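PDB 5TZP: Bcl-2-like protein FPV039 from Fowlpox virus, which blocks apoptosis of the infected host cell by sequestering and inactivating several proapoptotic Bcl-2 proteins, among them BAK1 and BAX. Local coordinates for residues Thr15-Ile18 with Ala19-Met22; Met22-Asn25 with Tyr26-Tyr30; Asp136-Tyr139 with Trp140-Ile143. One frame throughout, in Å; residues are numbered along the deposited sequence.

Contact 1: residues Thr15-Ile18 with Ala19-Met22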
loop_
_atom_site.group_PDB
_atom_site.type_symbol
_atom_site.label_atom_id
_atom_site.label_comp_id
_atom_site.label_asym_id
_atom_site.label_seq_id
_atom_site.Cartn_x
_atom_site.Cartn_y
_atom_site.Cartn_z
ATOM N N THR A 15 -4.093 13.371 -11.266
ATOM C CA THR A 15 -3.158 12.864 -10.279
ATOM C C THR A 15 -3.829 11.809 -9.403
ATOM O O THR A 15 -3.258 10.760 -9.109
ATOM C CB THR A 15 -2.589 14.017 -9.448
ATOM O OG1 THR A 15 -1.975 14.966 -10.338
ATOM C CG2 THR A 15 -1.569 13.459 -8.438
ATOM N N TYR A 16 -5.053 12.111 -8.943
ATOM C CA TYR A 16 -5.807 11.150 -8.164
ATOM C C TYR A 16 -5.937 9.825 -8.876
ATOM O O TYR A 16 -5.712 8.770 -8.274
ATOM C CB TYR A 16 -7.183 11.733 -7.772
ATOM C CG TYR A 16 -8.096 10.777 -7.063
ATOM C CD1 TYR A 16 -8.148 10.720 -5.703
ATOM C CD2 TYR A 16 -8.968 9.936 -7.821
ATOM C CE1 TYR A 16 -8.963 9.777 -5.087
ATOM C CE2 TYR A 16 -9.847 9.092 -7.218
ATOM C CZ TYR A 16 -9.834 9.008 -5.865
ATOM O OH TYR A 16 -10.752 8.146 -5.251
ATOM N N TYR A 17 -6.314 9.828 -10.170
ATOM C CA TYR A 17 -6.472 8.565 -10.890
ATOM C C TYR A 17 -5.170 7.890 -11.180
ATOM O O TYR A 17 -5.126 6.678 -11.179
ATOM C CB TYR A 17 -7.320 8.767 -12.144
ATOM C CG TYR A 17 -8.795 8.897 -11.691
ATOM C CD1 TYR A 17 -9.513 7.816 -11.138
ATOM C CD2 TYR A 17 -9.416 10.121 -11.724
ATOM C CE1 TYR A 17 -10.829 7.989 -10.693
ATOM C CE2 TYR A 17 -10.768 10.287 -11.286
ATOM C CZ TYR A 17 -11.433 9.207 -10.785
ATOM O OH TYR A 17 -12.759 9.425 -10.358
ATOM N N ILE A 18 -4.087 8.646 -11.379
ATOM C CA ILE A 18 -2.771 8.006 -11.547
ATOM C C ILE A 18 -2.400 7.209 -10.293
ATOM O O ILE A 18 -1.942 6.050 -10.347
ATOM C CB ILE A 18 -1.713 9.056 -11.865
ATOM C CG1 ILE A 18 -1.893 9.600 -13.309
ATOM C CG2 ILE A 18 -0.340 8.465 -11.671
ATOM C CD1 ILE A 18 -1.176 10.860 -13.584
ATOM N N ALA A 19 -2.679 7.788 -9.120
ATOM C CA ALA A 19 -2.442 7.051 -7.869
ATOM C C ALA A 19 -3.395 5.871 -7.709
ATOM O O ALA A 19 -2.987 4.734 -7.450
ATOM C CB ALA A 19 -2.562 7.994 -6.678
ATOM N N LEU A 20 -4.699 6.151 -7.803
ATOM C CA LEU A 20 -5.712 5.130 -7.537
ATOM C C LEU A 20 -5.568 3.946 -8.467
ATOM O O LEU A 20 -5.669 2.821 -8.048
ATOM C CB LEU A 20 -7.101 5.750 -7.649
ATOM C CG LEU A 20 -8.254 4.740 -7.483
ATOM C CD1 LEU A 20 -8.240 4.188 -6.073
ATOM C CD2 LEU A 20 -9.579 5.371 -7.795
ATOM N N ASN A 21 -5.399 4.198 -9.767
ATOM C CA ASN A 21 -5.407 3.096 -10.735
ATOM C C ASN A 21 -4.255 2.118 -10.493
ATOM O O ASN A 21 -4.416 0.927 -10.663
ATOM C CB ASN A 21 -5.353 3.683 -12.145
ATOM C CG ASN A 21 -5.516 2.664 -13.207
ATOM O OD1 ASN A 21 -4.548 2.355 -13.874
ATOM N ND2 ASN A 21 -6.722 2.121 -13.375
ATOM N N MET A 22 -3.077 2.616 -10.095
ATOM C CA MET A 22 -1.958 1.744 -9.765
ATOM C C MET A 22 -2.250 0.910 -8.541
ATOM O O MET A 22 -2.094 -0.311 -8.544
ATOM C CB MET A 22 -0.763 2.637 -9.514
ATOM C CG MET A 22 0.487 1.862 -9.201
ATOM S SD MET A 22 1.213 1.002 -10.617
ATOM C CE MET A 22 2.237 2.254 -11.349
#
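Leu-20 packs against Tyr-16 and Tyr-17, which precede it by one turn of the same helix. At the root of its side chain, CB of Leu-20 rests 3.4 Å from the backbone O of Tyr-16. With CG anti to the backbone N (chi1 176°), the chain runs out beside Tyr-16, whose first torsion is nearly the same, and the two point the same way. The fork at CG then turns one branch back: CD2 of Leu-20 comes to 3.8 Å from CE2 of Tyr-16 and lies almost as near that ring's hydroxyl oxygen. The same methyl also reaches CE1 of Tyr-17, at 4.1 Å, and so serves both rings. CD2 of Tyr-16 stands 3.7 Å above the centre of the Tyr-17 ring, while CD2 of Tyr-17 lies in the plane of the Tyr-16 ring, at its edge. Under this cluster the backbone holds the spacing: Leu-20 N donates to Tyr-16 O at 2.8 Å, and Ala-19 and Asn-21 bond back to Thr-15 and Tyr-17. Tyr-16 also meets Thr-123 and Asp-124 of helix 115-136. Side chains meeting three and four residues apart are typical of an alpha helix, here helix 14-32 of the all-helical Bcl-2 fold.

Contact 2: residues Met22-Asn25 with Tyr26-Tyr30. With SO4 (sulfate ion), chain O.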
loop_
_atom_site.group_PDB
_atom_site.type_symbol
_atom_site.label_atom_id
_atom_site.label_comp_id
_atom_site.label_asym_id
_atom_site.label_seq_id
_atom_site.Cartn_x
_atom_site.Cartn_y
_atom_site.Cartn_z
ATOM N N MET A 22 -3.077 2.616 -10.095
ATOM C CA MET A 22 -1.958 1.744 -9.765
ATOM C C MET A 22 -2.250 0.910 -8.541
ATOM O O MET A 22 -2.094 -0.311 -8.544
ATOM C CB MET A 22 -0.763 2.637 -9.514
ATOM C CG MET A 22 0.487 1.862 -9.201
ATOM S SD MET A 22 1.213 1.002 -10.617
ATOM C CE MET A 22 2.237 2.254 -11.349
ATOM N N ILE A 23 -2.696 1.553 -7.468
ATOM C CA ILE A 23 -2.946 0.855 -6.213
ATOM C C ILE A 23 -4.043 -0.195 -6.379
ATOM O O ILE A 23 -3.904 -1.356 -5.952
ATOM C CB ILE A 23 -3.325 1.882 -5.144
ATOM C CG1 ILE A 23 -2.147 2.804 -4.828
ATOM C CG2 ILE A 23 -3.809 1.136 -3.877
ATOM C CD1 ILE A 23 -2.484 4.070 -4.107
ATOM N N GLN A 24 -5.170 0.203 -6.962
ATOM C CA GLN A 24 -6.314 -0.707 -7.068
ATOM C C GLN A 24 -6.012 -1.879 -7.988
ATOM O O GLN A 24 -6.332 -3.026 -7.666
ATOM C CB GLN A 24 -7.551 0.048 -7.518
ATOM C CG GLN A 24 -8.830 -0.772 -7.332
ATOM C CD GLN A 24 -10.092 -0.013 -7.439
ATOM O OE1 GLN A 24 -10.097 1.148 -7.813
ATOM N NE2 GLN A 24 -11.200 -0.668 -7.221
ATOM N N ASN A 25 -5.305 -1.652 -9.115
ATOM C CA ASN A 25 -4.918 -2.789 -9.965
ATOM C C ASN A 25 -4.005 -3.747 -9.209
ATOM O O ASN A 25 -4.166 -4.964 -9.367
ATOM C CB ASN A 25 -4.340 -2.302 -11.283
ATOM C CG ASN A 25 -5.430 -2.042 -12.256
ATOM O OD1 ASN A 25 -6.072 -2.958 -12.710
ATOM N ND2 ASN A 25 -5.624 -0.784 -12.610
ATOM N N TYR A 26 -3.038 -3.260 -8.409
ATOM C CA TYR A 26 -2.187 -4.173 -7.643
ATOM C C TYR A 26 -3.039 -4.998 -6.681
ATOM O O TYR A 26 -2.890 -6.222 -6.582
ATOM C CB TYR A 26 -1.042 -3.437 -6.932
ATOM C CG TYR A 26 -0.287 -4.405 -6.063
ATOM C CD1 TYR A 26 0.411 -5.437 -6.621
ATOM C CD2 TYR A 26 -0.446 -4.389 -4.723
ATOM C CE1 TYR A 26 1.025 -6.437 -5.819
ATOM C CE2 TYR A 26 0.139 -5.389 -3.939
ATOM C CZ TYR A 26 0.823 -6.365 -4.504
ATOM O OH TYR A 26 1.364 -7.390 -3.740
ATOM N N ILE A 27 -3.954 -4.356 -5.949
ATOM C CA ILE A 27 -4.750 -5.087 -4.965
ATOM C C ILE A 27 -5.620 -6.117 -5.681
ATOM O O ILE A 27 -5.767 -7.268 -5.227
ATOM C CB ILE A 27 -5.558 -4.117 -4.104
ATOM C CG1 ILE A 27 -4.588 -3.353 -3.205
ATOM C CG2 ILE A 27 -6.559 -4.879 -3.238
ATOM C CD1 ILE A 27 -5.201 -2.275 -2.345
ATOM N N ILE A 28 -6.170 -5.785 -6.853
ATOM C CA ILE A 28 -6.912 -6.774 -7.655
ATOM C C ILE A 28 -6.010 -7.951 -8.038
ATOM O O ILE A 28 -6.431 -9.110 -7.923
ATOM C CB ILE A 28 -7.529 -6.066 -8.860
ATOM C CG1 ILE A 28 -8.667 -5.132 -8.397
ATOM C CG2 ILE A 28 -8.066 -7.144 -9.831
ATOM C CD1 ILE A 28 -9.062 -4.193 -9.474
ATOM N N GLU A 29 -4.805 -7.679 -8.509
ATOM C CA GLU A 29 -3.898 -8.762 -8.868
ATOM C C GLU A 29 -3.599 -9.664 -7.663
ATOM O O GLU A 29 -3.608 -10.907 -7.754
ATOM C CB GLU A 29 -2.623 -8.240 -9.524
ATOM C CG GLU A 29 -1.622 -9.409 -9.802
ATOM C CD GLU A 29 -0.542 -9.124 -10.751
ATOM O OE1 GLU A 29 0.311 -10.025 -10.884
ATOM O OE2 GLU A 29 -0.542 -8.110 -11.489
ATOM N N TYR A 30 -3.312 -9.057 -6.528
ATOM C CA TYR A 30 -2.975 -9.810 -5.323
ATOM C C TYR A 30 -4.123 -10.728 -4.948
ATOM O O TYR A 30 -3.914 -11.886 -4.565
ATOM C CB TYR A 30 -2.637 -8.832 -4.212
ATOM C CG TYR A 30 -2.233 -9.561 -2.977
ATOM C CD1 TYR A 30 -0.917 -10.060 -2.809
ATOM C CD2 TYR A 30 -3.120 -9.819 -1.952
ATOM C CE1 TYR A 30 -0.618 -10.830 -1.675
ATOM C CE2 TYR A 30 -2.804 -10.528 -0.864
ATOM C CZ TYR A 30 -1.596 -11.081 -0.709
ATOM O OH TYR A 30 -1.379 -11.840 0.444
HETATM S S SO4 O . -14.891 -0.006 -7.014
HETATM O O1 SO4 O . -15.599 -0.877 -6.043
HETATM O O2 SO4 O . -15.797 0.354 -8.151
HETATM O O3 SO4 O . -13.763 -0.802 -7.457
HETATM O O4 SO4 O . -14.422 1.243 -6.383
#
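Ile-28 lies across the stem of Gln-24, and Ile-27 runs alongside Ile-23, so that two pairs of side chains meet one helical turn apart. In the first pair CD1 of Ile-28 touches CG of Gln-24 at 4.0 Å. CG1 of Ile-28, beside its backbone N at chi1 -70°, lies 3.2 Å from Gln-24 O, one turn back. In the second pair CG2 of Ile-23 meets CD1 of Ile-27, also at 4.0 Å. Main-chain bonds accompany both pairs: Ile-28 N donates to Gln-24 O at 2.9 Å, and Tyr-26, Ile-27 and Glu-29 bond back four residues in the same way.

Farther out, Gln-24 is extended, and its NE2 gives a bent bond (N-H...O 134°) to O3 of a sulfate at 2.6 Å; the ion is probably from the crystallisation liquor. The same NE2 bonds to Asp-115, so two acceptors hold the amide end. Asn-25 is fixed at both ends of its amide, ND2 giving to Asn-21 O and OD1 taking Arg-36. The carboxylate of Glu-29 is gripped by Lys-50, Tyr-46 and the backbone N of Arg-36.

Helix 14-32 packs here against three neighbours: Ile-23 and Ile-27 face Ser-119 of helix 115-136, while Tyr-26 reaches Cys-53 of helix 43-68 and Ile-95 and Ala-99 of helix 88-105.

Contact 3: residues Asp136-Tyr139 with Trp140-Ile143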
loop_
_atom_site.group_PDB
_atom_site.type_symbol
_atom_site.label_atom_id
_atom_site.label_comp_id
_atom_site.label_asym_id
_atom_site.label_seq_id
_atom_site.Cartn_x
_atom_site.Cartn_y
_atom_site.Cartn_z
ATOM N N ASP A 136 6.144 15.584 -7.796
ATOM C CA ASP A 136 7.574 15.867 -7.944
ATOM C C ASP A 136 8.432 14.614 -8.076
ATOM O O ASP A 136 9.551 14.665 -8.612
ATOM C CB ASP A 136 8.012 16.760 -6.782
ATOM C CG ASP A 136 9.426 17.133 -6.884
ATOM O OD1 ASP A 136 9.719 17.936 -7.809
ATOM O OD2 ASP A 136 10.202 16.523 -6.117
ATOM N N GLN A 137 7.941 13.483 -7.586
ATOM C CA GLN A 137 8.498 12.174 -7.791
ATOM C C GLN A 137 8.276 11.672 -9.207
ATOM O O GLN A 137 8.664 10.556 -9.542
ATOM C CB GLN A 137 7.911 11.175 -6.816
ATOM C CG GLN A 137 8.421 11.337 -5.345
ATOM C CD GLN A 137 9.891 11.117 -5.251
ATOM O OE1 GLN A 137 10.368 10.038 -5.594
ATOM N NE2 GLN A 137 10.622 12.094 -4.745
ATOM N N ASP A 138 7.643 12.483 -10.056
ATOM C CA ASP A 138 7.109 12.012 -11.363
ATOM C C ASP A 138 6.173 10.820 -11.155
ATOM O O ASP A 138 6.284 9.778 -11.789
ATOM C CB ASP A 138 8.222 11.718 -12.398
ATOM C CG ASP A 138 7.709 11.397 -13.771
ATOM O OD1 ASP A 138 6.563 11.829 -14.150
ATOM O OD2 ASP A 138 8.462 10.634 -14.445
ATOM N N TYR A 139 5.250 11.010 -10.202
ATOM C CA TYR A 139 4.222 10.036 -9.874
ATOM C C TYR A 139 4.928 8.761 -9.434
ATOM O O TYR A 139 5.793 8.770 -8.545
ATOM C CB TYR A 139 3.235 9.894 -11.051
ATOM C CG TYR A 139 2.734 11.202 -11.556
ATOM C CD1 TYR A 139 1.696 11.869 -10.920
ATOM C CD2 TYR A 139 3.388 11.850 -12.547
ATOM C CE1 TYR A 139 1.238 13.097 -11.401
ATOM C CE2 TYR A 139 2.951 13.081 -13.003
ATOM C CZ TYR A 139 1.892 13.687 -12.395
ATOM O OH TYR A 139 1.503 14.915 -12.940
ATOM N N TRP A 140 4.612 7.616 -10.024
ATOM C CA TRP A 140 5.161 6.330 -9.593
ATOM C C TRP A 140 6.607 6.148 -10.045
ATOM O O TRP A 140 7.261 5.257 -9.521
ATOM C CB TRP A 140 4.286 5.148 -10.050
ATOM C CG TRP A 140 2.909 5.210 -9.487
ATOM C CD1 TRP A 140 1.826 5.723 -10.116
ATOM C CD2 TRP A 140 2.547 4.782 -8.199
ATOM N NE1 TRP A 140 0.743 5.600 -9.232
ATOM C CE2 TRP A 140 1.174 5.046 -8.062
ATOM C CE3 TRP A 140 3.236 4.186 -7.142
ATOM C CZ2 TRP A 140 0.466 4.700 -6.884
ATOM C CZ3 TRP A 140 2.552 3.814 -6.018
ATOM C CH2 TRP A 140 1.181 4.129 -5.868
ATOM N N ASN A 141 7.136 7.019 -10.912
ATOM C CA ASN A 141 8.513 6.843 -11.354
ATOM C C ASN A 141 9.457 6.783 -10.173
ATOM O O ASN A 141 10.490 6.089 -10.232
ATOM C CB ASN A 141 8.883 7.981 -12.330
ATOM C CG ASN A 141 10.124 7.656 -13.062
ATOM O OD1 ASN A 141 11.236 8.138 -12.692
ATOM N ND2 ASN A 141 9.991 6.882 -14.073
ATOM N N GLY A 142 9.175 7.534 -9.099
ATOM C CA GLY A 142 10.110 7.568 -7.986
ATOM C C GLY A 142 10.288 6.241 -7.273
ATOM O O GLY A 142 11.317 6.048 -6.608
ATOM N N ILE A 143 9.346 5.307 -7.465
ATOM C CA ILE A 143 9.455 3.992 -6.850
ATOM C C ILE A 143 10.567 3.175 -7.481
ATOM O O ILE A 143 10.990 2.158 -6.929
ATOM C CB ILE A 143 8.135 3.244 -6.905
ATOM C CG1 ILE A 143 8.057 2.258 -5.730
ATOM C CG2 ILE A 143 7.966 2.509 -8.232
ATOM C CD1 ILE A 143 6.638 1.588 -5.627
HETATM O O HOH W 1 12.603 8.233 -5.500
HETATM O O HOH W 2 11.234 9.937 -10.317
#
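Asp-138 and Asn-141 meet where the chain turns after helix 115-136 and enters a short 3-10 segment. A backbone hydrogen bond ties them, Asn-141 N donating to Asp-138 O at 3.0 Å; it is fairly straight at N-H (154°), but the donor stands well above the carbonyl plane and not on a lone pair. A further backbone bond, Ile-143 N to Trp-140 O, carries the 3-10 pattern on. The turn begins with Asp-138, which has positive phi and closes a Schellman motif at the end of the preceding helix.

Two waters add polar bridges. One donates to OE1 of Gln-137 at 2.9 Å and to the backbone O of Gly-142 at 2.8 Å. That OE1 also accepts a bond from Trp-88 NE1, so with the water it has two donors. The other water donates to Gln-137 O and, at 3.0 Å, to OD1 of Asn-141, joining backbone to side chain.

The remaining contacts are van der Waals. OD2 of Asp-138 lies 3.4 Å from CB of Asn-141, the two side chains passing at a slant with carboxylate and amide planes 37° apart. Gln-137, bent at its second torsion (chi2 -62°), folds so that OE1 lies 3.4 Å from CA of Gly-142, where no side chain intervenes.

Anchoring comes from the aromatics: Trp-140 packs edge-to-face with Phe-134, its NE1 bonds to Ile-18 O, and Tyr-139 touches Thr-15 and Ile-18. The chemistry thus divides in two. The turn itself is closed by a backbone bond and bridged by two waters at a polar surface, whereas the buried indole of Trp-140, its one N-H satisfied by a helix carbonyl, probably holds it in place against the helices.

Contacts 1 and 2 follow each other on helix 14-32, sharing Met-22, with centres about 11 Å apart. Contact 3 comes from the far end of the chain, its centre about 12 Å from that of contact 1 and about 18 Å from that of contact 2, and Trp-140 joins it to both. The indole NE1 of Trp-140 lies 3.3 Å from CB of Met-22. Farther along the ring, its CH2 packs 3.7 Å from CG1 of Ile-23. A sulfate, probably from the crystallisation liquor, meets contact 2 at Gln-24; helix 115-136, whose start lies in the BH2 motif, borders contacts 1 and 2.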